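Local coordinates for takeout-like protein 1 (Epiphyas postvittana, PDB 4G0S) that probably binds and carries small hydrophobic ligands, as in related juvenile hormone binding proteins, and here holds fatty acid in its interior, at residues K80-V85 against H124-Y129; D90-G95 against Q113-L118. One frame throughout, in Å; residues are numbered along the deposited sequence.

In the fold
Contacts 1 and 2 show how one pair of long antiparallel strands, 82-100 and 113-133, can do different work along its length. Contact 2 is nested inside the chain loop closed by contact 1; their centres are 27 Å apart and lie on opposite sides of the chain's centre. Both are partly buried, with an apolar face turned inward and a polar one outward. In contact 1, at the start of strand 82-100, an aromatic ring lies against a lysine of a beta bulge, and the outer face mixes amide, carboxylate, imidazole and hydroxyl groups. Contact 2 has lysines and a threonine outside, and its leucines touch a bound myristic acid.

Contact 1. Residues K80-V85 against H124-Y129; sequences KKNIEV and HLVVSY
K81 and Y129 meet at one end of this strand pair, where the aliphatic part of the lysine lies over a face of the ring. K81 CB sits 3.7 Å from the Y129 ring centroid in a CH-pi contact, displaced toward the rim, and CG follows at CE1. With chi1 at 74°, Y129 CG stands between its own backbone N and carbonyl carbon, which folds the ring back across K81. I83 CD1 adds an apolar contact at Y129 CD2 (3.7 Å). A serine here would probably take away the ring face under K81 CB and part of the packing at I83 CD1, and leave W76 NE1 without its hydroxyl partner.

Backbone bonds set the register. I83 and V127 exchange two, I83 N to V127 O being 2.7 Å and nearly straight at 171°; V85 and L125 exchange two more, and Y129 N reaches K81 O at 2.8 Å.

The other face carries N82, E84, V126 and S128, with the H124 ring beside them, yet no side-chain hydrogen bond crosses the pair. E84 OE1 comes to the ring edge, 3.2 Å from H124 CE1, without bonding to it.

K81 and N82 together stand opposite D77 on strand 54-77, a G1 beta bulge. Beyond it, buried I83, V85, L125 and V127 form the apolar face of the curled sheet, the V85 side chain about 6 Å from a bound myristic acid, consistent with the lipid-carrying JHBP fold.

Contact 2. Residues D90-G95 against Q113-L118; sequences DATVKG and QMKLKL. With MYR (myristic acid), chain D.
L118 N gives its hydrogen to A91 O at 2.7 Å, the shortest backbone bond between residues 90-95 and 113-118. V93 and L116 form a hydrogen-bonded pair, with L116 N to V93 O at 2.9 Å and 174°. At the far end M114 N bonds to G95 O, while the return bond from G95 N is weak. The backbone of G95 takes a phi of 153°, at which a side chain would collide with K94 O, so a glycine fits this position.

On the inward face V93 CG1, anti to the backbone N (chi1 175°), runs beside M114 and meets its CE at 3.7 Å, while V93 CB packs on L116 CD1. The leucines carry this surface to the myristic acid, L118 CD1 touching its C6 at 3.3 Å and L116 CD1 its C10 at 3.7 Å.

Outside, T92 CG2 meets K115 CG at 3.8 Å. K94 and K115 run side by side, CE against CD. Their like-charged ends, K94 NZ and K115 NZ, are 5.0 Å apart.

Strand 54-77 flanks segment 90-95, placing L63 on A91 and L58 on V93; strand 155-160 flanks segment 113-118, with F158 on L116 and A156 on L118, so the pair forms the middle of a sheet wall lining the lipid.

Contact 1. Residues K80-V85 against H124-Y129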
loop_
_atom_site.group_PDB
_atom_site.type_symbol
_atom_site.label_atom_id
_atom_site.label_comp_id
_atom_site.label_asym_id
_atom_site.label_seq_id
_atom_site.Cartn_x
_atom_site.Cartn_y
_atom_site.Cartn_z
ATOM N N LYS A 80 12.239 17.927 11.891
ATOM C CA LYS A 80 11.393 18.057 10.697
ATOM C C LYS A 80 9.964 17.593 10.958
ATOM O O LYS A 80 9.065 17.848 10.157
ATOM C CB LYS A 80 11.971 17.208 9.553
ATOM C CG LYS A 80 12.978 17.892 8.637
ATOM C CD LYS A 80 13.113 17.085 7.341
ATOM C CE LYS A 80 13.627 17.932 6.174
ATOM N NZ LYS A 80 14.400 17.142 5.167
ATOM N N LYS A 81 9.780 16.919 12.094
ATOM C CA LYS A 81 8.581 16.127 12.396
ATOM C C LYS A 81 8.058 15.440 11.131
ATOM O O LYS A 81 6.902 15.618 10.690
ATOM C CB LYS A 81 7.531 16.955 13.156
ATOM C CG LYS A 81 8.019 17.338 14.557
ATOM C CD LYS A 81 7.064 18.266 15.283
ATOM C CE LYS A 81 7.853 19.251 16.144
ATOM N NZ LYS A 81 7.362 20.627 15.927
ATOM N N ASN A 82 8.979 14.678 10.552
ATOM C CA ASN A 82 8.794 13.901 9.354
ATOM C C ASN A 82 9.319 12.511 9.631
ATOM O O ASN A 82 10.322 12.365 10.370
ATOM C CB ASN A 82 9.642 14.498 8.236
ATOM C CG ASN A 82 8.822 15.059 7.105
ATOM O OD1 ASN A 82 7.728 15.606 7.303
ATOM N ND2 ASN A 82 9.369 14.966 5.900
ATOM N N ILE A 83 8.632 11.506 9.063
ATOM C CA ILE A 83 9.080 10.105 9.051
ATOM C C ILE A 83 9.147 9.592 7.609
ATOM O O ILE A 83 8.173 9.750 6.838
ATOM C CB ILE A 83 8.193 9.145 9.887
ATOM C CG1 ILE A 83 8.148 9.548 11.338
ATOM C CG2 ILE A 83 8.761 7.736 9.818
ATOM C CD1 ILE A 83 6.787 9.365 11.990
ATOM N N GLU A 84 10.309 9.025 7.249
ATOM C CA GLU A 84 10.474 8.307 5.980
ATOM C C GLU A 84 10.520 6.808 6.276
ATOM O O GLU A 84 11.233 6.375 7.190
ATOM C CB GLU A 84 11.750 8.699 5.230
ATOM C CG GLU A 84 12.011 10.195 5.031
ATOM C CD GLU A 84 12.991 10.442 3.901
ATOM O OE1 GLU A 84 13.528 9.462 3.333
ATOM O OE2 GLU A 84 13.243 11.612 3.561
ATOM N N VAL A 85 9.784 6.033 5.477
ATOM C CA VAL A 85 9.732 4.584 5.582
ATOM C C VAL A 85 9.911 3.917 4.209
ATOM O O VAL A 85 9.057 4.067 3.295
ATOM C CB VAL A 85 8.434 4.089 6.285
ATOM C CG1 VAL A 85 8.409 2.570 6.395
ATOM C CG2 VAL A 85 8.320 4.667 7.690
ATOM N N HIS A 124 8.455 4.040 -1.165
ATOM C CA HIS A 124 9.038 5.110 -0.387
ATOM C C HIS A 124 7.924 5.914 0.191
ATOM O O HIS A 124 7.236 6.611 -0.540
ATOM C CB HIS A 124 9.955 5.971 -1.239
ATOM C CG HIS A 124 10.712 6.990 -0.442
ATOM N ND1 HIS A 124 11.904 6.710 0.153
ATOM C CD2 HIS A 124 10.397 8.306 -0.113
ATOM C CE1 HIS A 124 12.324 7.804 0.824
ATOM N NE2 HIS A 124 11.381 8.772 0.682
ATOM N N LEU A 125 7.685 5.739 1.496
ATOM C CA LEU A 125 6.615 6.443 2.205
ATOM C C LEU A 125 7.167 7.552 3.113
ATOM O O LEU A 125 8.059 7.304 3.940
ATOM C CB LEU A 125 5.746 5.471 3.009
ATOM C CG LEU A 125 4.651 6.097 3.880
ATOM C CD1 LEU A 125 3.467 6.553 3.043
ATOM C CD2 LEU A 125 4.225 5.110 4.961
ATOM N N VAL A 126 6.651 8.780 2.905
ATOM C CA VAL A 126 7.068 9.962 3.645
ATOM C C VAL A 126 5.813 10.474 4.299
ATOM O O VAL A 126 4.752 10.689 3.611
ATOM C CB VAL A 126 7.640 11.072 2.738
ATOM C CG1 VAL A 126 7.870 12.380 3.526
ATOM C CG2 VAL A 126 8.902 10.595 2.030
ATOM N N VAL A 127 5.926 10.646 5.616
ATOM C CA VAL A 127 4.840 11.058 6.487
ATOM C C VAL A 127 5.302 12.249 7.275
ATOM O O VAL A 127 6.440 12.287 7.767
ATOM C CB VAL A 127 4.415 9.965 7.500
ATOM C CG1 VAL A 127 3.246 10.455 8.363
ATOM C CG2 VAL A 127 4.016 8.676 6.797
ATOM N N SER A 128 4.432 13.247 7.368
ATOM C CA SER A 128 4.728 14.362 8.220
ATOM C C SER A 128 3.847 14.204 9.433
ATOM O O SER A 128 2.893 13.463 9.402
ATOM C CB SER A 128 4.565 15.728 7.480
ATOM O OG SER A 128 3.222 16.167 7.416
ATOM N N TYR A 129 4.188 14.834 10.544
ATOM C CA TYR A 129 3.350 14.662 11.740
ATOM C C TYR A 129 3.400 15.872 12.647
ATOM O O TYR A 129 4.092 16.833 12.379
ATOM C CB TYR A 129 3.732 13.384 12.502
ATOM C CG TYR A 129 5.036 13.471 13.264
ATOM C CD1 TYR A 129 5.103 14.091 14.522
ATOM C CD2 TYR A 129 6.200 12.932 12.740
ATOM C CE1 TYR A 129 6.279 14.170 15.216
ATOM C CE2 TYR A 129 7.389 12.997 13.431
ATOM C CZ TYR A 129 7.418 13.612 14.680
ATOM O OH TYR A 129 8.603 13.678 15.385
#

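Contact 2. Residues D90-G95 against Q113-L118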
loop_
_atom_site.group_PDB
_atom_site.type_symbol
_atom_site.label_atom_id
_atom_site.label_comp_id
_atom_site.label_asym_id
_atom_site.label_seq_id
_atom_site.Cartn_x
_atom_site.Cartn_y
_atom_site.Cartn_z
ATOM N N ASP A 90 6.597 -8.868 -2.141
ATOM C CA ASP A 90 5.848 -9.369 -3.276
ATOM C C ASP A 90 4.380 -9.264 -2.856
ATOM O O ASP A 90 4.008 -9.797 -1.817
ATOM C CB ASP A 90 6.130 -10.835 -3.690
ATOM C CG ASP A 90 7.457 -11.413 -3.167
ATOM O OD1 ASP A 90 8.342 -10.708 -2.607
ATOM O OD2 ASP A 90 7.599 -12.648 -3.346
ATOM N N ALA A 91 3.557 -8.600 -3.669
ATOM C CA ALA A 91 2.133 -8.479 -3.397
ATOM C C ALA A 91 1.211 -9.093 -4.454
ATOM O O ALA A 91 1.601 -9.363 -5.626
ATOM C CB ALA A 91 1.766 -7.023 -3.161
ATOM N N THR A 92 -0.014 -9.375 -4.016
ATOM C CA THR A 92 -1.067 -9.688 -4.962
ATOM C C THR A 92 -2.233 -8.711 -4.801
ATOM O O THR A 92 -2.515 -8.303 -3.720
ATOM C CB THR A 92 -1.513 -11.152 -4.818
ATOM O OG1 THR A 92 -0.400 -12.010 -5.114
ATOM C CG2 THR A 92 -2.615 -11.451 -5.814
ATOM N N VAL A 93 -2.870 -8.324 -5.892
ATOM C CA VAL A 93 -3.991 -7.371 -5.876
ATOM C C VAL A 93 -5.124 -8.018 -6.627
ATOM O O VAL A 93 -5.004 -8.265 -7.822
ATOM C CB VAL A 93 -3.659 -6.025 -6.590
ATOM C CG1 VAL A 93 -4.893 -5.108 -6.659
ATOM C CG2 VAL A 93 -2.488 -5.339 -5.927
ATOM N N LYS A 94 -6.227 -8.252 -5.938
ATOM C CA LYS A 94 -7.351 -8.927 -6.529
ATOM C C LYS A 94 -8.577 -8.025 -6.511
ATOM O O LYS A 94 -8.602 -7.031 -5.781
ATOM C CB LYS A 94 -7.645 -10.236 -5.780
ATOM C CG LYS A 94 -6.628 -11.348 -6.040
ATOM C CD LYS A 94 -6.838 -12.555 -5.118
ATOM C CE LYS A 94 -5.841 -13.687 -5.452
ATOM N NZ LYS A 94 -6.025 -14.913 -4.595
ATOM N N GLY A 95 -9.574 -8.382 -7.315
ATOM C CA GLY A 95 -10.901 -7.799 -7.178
ATOM C C GLY A 95 -11.666 -7.814 -8.481
ATOM O O GLY A 95 -11.175 -8.278 -9.509
ATOM N N GLN A 113 -12.670 -10.646 -13.299
ATOM C CA GLN A 113 -11.790 -10.716 -12.144
ATOM C C GLN A 113 -10.377 -10.413 -12.560
ATOM O O GLN A 113 -9.989 -10.737 -13.642
ATOM C CB GLN A 113 -11.815 -12.121 -11.497
ATOM C CG GLN A 113 -13.091 -12.464 -10.726
ATOM C CD GLN A 113 -13.422 -11.444 -9.655
ATOM O OE1 GLN A 113 -12.615 -11.180 -8.756
ATOM N NE2 GLN A 113 -14.606 -10.841 -9.754
ATOM N N MET A 114 -9.628 -9.802 -11.645
ATOM C CA MET A 114 -8.220 -9.467 -11.812
ATOM C C MET A 114 -7.430 -10.177 -10.726
ATOM O O MET A 114 -7.892 -10.329 -9.613
ATOM C CB MET A 114 -8.031 -7.960 -11.601
ATOM C CG MET A 114 -6.594 -7.513 -11.715
ATOM S SD MET A 114 -6.435 -5.742 -11.845
ATOM C CE MET A 114 -6.093 -5.298 -10.144
ATOM N N LYS A 115 -6.231 -10.602 -11.078
ATOM C CA LYS A 115 -5.183 -10.995 -10.128
ATOM C C LYS A 115 -3.900 -10.400 -10.661
ATOM O O LYS A 115 -3.403 -10.860 -11.694
ATOM C CB LYS A 115 -5.015 -12.535 -10.072
ATOM C CG LYS A 115 -3.913 -12.926 -9.095
ATOM C CD LYS A 115 -3.867 -14.397 -8.722
ATOM C CE LYS A 115 -2.560 -14.633 -7.961
ATOM N NZ LYS A 115 -2.348 -16.099 -7.826
ATOM N N LEU A 116 -3.371 -9.358 -9.998
ATOM C CA LEU A 116 -2.042 -8.831 -10.371
ATOM C C LEU A 116 -1.089 -9.426 -9.408
ATOM O O LEU A 116 -1.389 -9.481 -8.237
ATOM C CB LEU A 116 -1.915 -7.332 -10.109
ATOM C CG LEU A 116 -2.231 -6.125 -10.930
ATOM C CD1 LEU A 116 -1.965 -4.986 -9.975
ATOM C CD2 LEU A 116 -1.324 -6.070 -12.169
ATOM N N LYS A 117 0.097 -9.786 -9.867
ATOM C CA LYS A 117 1.154 -10.250 -8.959
ATOM C C LYS A 117 2.323 -9.331 -9.114
ATOM O O LYS A 117 2.888 -9.222 -10.215
ATOM C CB LYS A 117 1.634 -11.637 -9.372
ATOM C CG LYS A 117 0.965 -12.772 -8.676
ATOM C CD LYS A 117 1.966 -13.923 -8.566
ATOM C CE LYS A 117 1.336 -15.276 -8.886
ATOM N NZ LYS A 117 2.357 -16.306 -9.295
ATOM N N LEU A 118 2.704 -8.695 -8.012
ATOM C CA LEU A 118 3.826 -7.775 -7.974
ATOM C C LEU A 118 5.068 -8.427 -7.377
ATOM O O LEU A 118 4.996 -9.063 -6.335
ATOM C CB LEU A 118 3.443 -6.522 -7.200
ATOM C CG LEU A 118 2.231 -5.799 -7.795
ATOM C CD1 LEU A 118 1.906 -4.587 -6.940
ATOM C CD2 LEU A 118 2.502 -5.409 -9.254
HETATM C C1 MYR D . 1.201 -1.721 -2.645
HETATM O O1 MYR D . 2.129 -2.490 -2.967
HETATM O O2 MYR D . 1.033 -1.457 -1.428
HETATM C C2 MYR D . 0.295 -1.088 -3.713
HETATM C C3 MYR D . 0.255 -1.732 -5.119
HETATM C C4 MYR D . 1.075 -1.031 -6.208
HETATM C C5 MYR D . 0.410 -0.888 -7.594
HETATM C C6 MYR D . 0.811 -1.933 -8.649
HETATM C C7 MYR D . 0.966 -1.338 -10.040
HETATM C C8 MYR D . 0.776 -2.333 -11.178
HETATM C C9 MYR D . -0.094 -1.762 -12.304
HETATM C C10 MYR D . -1.580 -1.986 -12.057
HETATM C C11 MYR D . -2.476 -1.137 -12.956
HETATM C C12 MYR D . -3.745 -1.870 -13.351
HETATM C C13 MYR D . -3.925 -1.743 -14.875
HETATM C C14 MYR D . -4.994 -2.656 -15.433
#